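Dihydroorotate dehydrogenase (Schistosoma mansoni, PDB 6UY4) probably catalyses the quinone-dependent oxidation of (S)-dihydroorotate to orotate in de novo pyrimidine synthesis, using FMN as cofactor. Local coordinates at residues K76-E81 with K235-L240. Numbering follows the deposited sequence.
Sequences KVFGLE and KTPILL
Phe78, on the type I' turn from Val77 to Leu80, comes up to the start of strand 238-242, its CA 7.1 Å from that of Pro237, and no hydrogen bond joins the two segments. The turn is the tip of a two-residue β-hairpin, closed by paired backbone bonds: Val77 N to Leu80 O at 3.1 Å and Leu80 N to Val77 O at 2.9 Å. Both central residues have positive phi, a conformation that comes easily to Gly79, which lacks a CB; Phe78 adopts it too, at a phi of 55°.

Phe78 carries nearly all of the contact from the hairpin side. With CG anti to its carbonyl carbon (chi1 -49°), the ring reaches out from the hairpin to the strand. A large flat side chain suits position 78 because it spans from the turn to the strand, touching Pro237 near its base and Leu239 at its end. The Pro237 ring lies aslant to the Phe78 side chain: its CG is 3.9 Å from Phe78 CB, and its CB sits over one face of the aromatic ring, offset toward the rim. The opposite face receives Val77 CG1 from the hairpin itself, giving the ring an aliphatic group on either side. Leu239 extends from the strand to meet it, its CD1 3.6 Å from Phe78 CZ. A branched leucine suits this place, since its CD2 also reaches Phe78 CZ, at 4.0 Å. Proline offers a compact apolar surface just before the strand.

In this TIM-barrel enzyme the contact sets the hairpin of strands 75-77 and 80-82 against the N-terminal end of parallel barrel strand 238-242. Pro237 and Leu239 bond through their backbones to the neighbouring strand 196-200, and Phe78 touches Pro327, just ahead of strand 328-331.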
loop_
_atom_site.group_PDB
_atom_site.type_symbol
_atom_site.label_atom_id
_atom_site.label_comp_id
_atom_site.label_asym_id
_atom_site.label_seq_id
_atom_site.Cartn_x
_atom_site.Cartn_y
_atom_site.Cartn_z
ATOM N N LYS A 76 14.839 3.764 12.317
ATOM C CA LYS A 76 14.756 5.165 11.914
ATOM C C LYS A 76 14.845 5.229 10.396
ATOM O O LYS A 76 15.897 4.932 9.819
ATOM C CB LYS A 76 15.865 5.995 12.564
ATOM C CG LYS A 76 15.725 6.139 14.070
ATOM C CD LYS A 76 16.913 6.868 14.674
ATOM C CE LYS A 76 18.195 6.065 14.520
ATOM N NZ LYS A 76 19.357 6.753 15.149
ATOM N N VAL A 77 13.743 5.603 9.751
ATOM C CA VAL A 77 13.678 5.743 8.302
ATOM C C VAL A 77 13.181 7.147 7.985
ATOM O O VAL A 77 12.208 7.614 8.589
ATOM C CB VAL A 77 12.761 4.683 7.661
ATOM C CG1 VAL A 77 12.843 4.754 6.147
ATOM C CG2 VAL A 77 13.132 3.291 8.153
ATOM N N PHE A 78 13.850 7.815 7.042
ATOM C CA PHE A 78 13.573 9.214 6.705
ATOM C C PHE A 78 13.656 10.112 7.936
ATOM O O PHE A 78 12.934 11.107 8.042
ATOM C CB PHE A 78 12.209 9.375 6.025
ATOM C CG PHE A 78 11.971 8.410 4.901
ATOM C CD1 PHE A 78 12.767 8.432 3.769
ATOM C CD2 PHE A 78 10.938 7.490 4.971
ATOM C CE1 PHE A 78 12.546 7.546 2.732
ATOM C CE2 PHE A 78 10.710 6.601 3.938
ATOM C CZ PHE A 78 11.516 6.629 2.817
ATOM N N GLY A 79 14.532 9.765 8.876
ATOM C CA GLY A 79 14.636 10.504 10.117
ATOM C C GLY A 79 13.460 10.356 11.052
ATOM O O GLY A 79 13.350 11.126 12.012
ATOM N N LEU A 80 12.574 9.394 10.808
ATOM C CA LEU A 80 11.387 9.178 11.622
ATOM C C LEU A 80 11.549 7.911 12.448
ATOM O O LEU A 80 12.095 6.912 11.968
ATOM C CB LEU A 80 10.134 9.074 10.750
ATOM C CG LEU A 80 9.770 10.316 9.933
ATOM C CD1 LEU A 80 8.583 10.032 9.030
ATOM C CD2 LEU A 80 9.478 11.488 10.854
ATOM N N GLU A 81 11.067 7.953 13.686
ATOM C CA GLU A 81 11.164 6.820 14.597
ATOM C C GLU A 81 9.989 5.876 14.358
ATOM O O GLU A 81 8.827 6.295 14.408
ATOM C CB GLU A 81 11.187 7.302 16.047
ATOM C CG GLU A 81 11.101 6.193 17.077
ATOM C CD GLU A 81 11.018 6.725 18.493
ATOM O OE1 GLU A 81 11.182 7.949 18.682
ATOM O OE2 GLU A 81 10.784 5.919 19.419
ATOM N N LYS A 235 11.021 19.615 3.559
ATOM C CA LYS A 235 11.238 18.709 2.432
ATOM C C LYS A 235 10.636 17.352 2.784
ATOM O O LYS A 235 11.314 16.424 3.233
ATOM C CB LYS A 235 12.723 18.601 2.102
ATOM N N THR A 236 9.328 17.243 2.575
ATOM C CA THR A 236 8.607 16.018 2.903
ATOM C C THR A 236 9.075 14.877 2.005
ATOM O O THR A 236 9.215 15.068 0.791
ATOM C CB THR A 236 7.102 16.236 2.746
ATOM O OG1 THR A 236 6.702 17.376 3.516
ATOM C CG2 THR A 236 6.322 15.014 3.216
ATOM N N PRO A 237 9.336 13.690 2.557
ATOM C CA PRO A 237 9.805 12.575 1.725
ATOM C C PRO A 237 8.802 12.209 0.639
ATOM O O PRO A 237 7.595 12.131 0.878
ATOM C CB PRO A 237 9.980 11.434 2.732
ATOM C CG PRO A 237 10.205 12.118 4.039
ATOM C CD PRO A 237 9.370 13.363 3.993
ATOM N N ILE A 238 9.321 11.986 -0.566
ATOM C CA ILE A 238 8.521 11.584 -1.719
ATOM C C ILE A 238 8.920 10.164 -2.093
ATOM O O ILE A 238 10.084 9.905 -2.421
ATOM C CB ILE A 238 8.714 12.540 -2.907
ATOM C CG1 ILE A 238 8.173 13.931 -2.569
ATOM C CG2 ILE A 238 8.032 11.987 -4.148
ATOM C CD1 ILE A 238 6.678 13.969 -2.358
ATOM N N LEU A 239 7.959 9.248 -2.047
ATOM C CA LEU A 239 8.195 7.851 -2.374
ATOM C C LEU A 239 7.476 7.481 -3.665
ATOM O O LEU A 239 6.445 8.063 -4.013
ATOM C CB LEU A 239 7.737 6.926 -1.242
ATOM C CG LEU A 239 8.714 6.690 -0.087
ATOM C CD1 LEU A 239 8.949 7.957 0.723
ATOM C CD2 LEU A 239 8.209 5.570 0.805
ATOM N N LEU A 240 8.034 6.502 -4.372
ATOM C CA LEU A 240 7.491 6.029 -5.637
ATOM C C LEU A 240 7.137 4.556 -5.497
ATOM O O LEU A 240 8.009 3.731 -5.206
ATOM C CB LEU A 240 8.494 6.240 -6.773
ATOM C CG LEU A 240 7.904 6.497 -8.156
ATOM C CD1 LEU A 240 7.006 7.724 -8.128
ATOM C CD2 LEU A 240 9.007 6.656 -9.192
#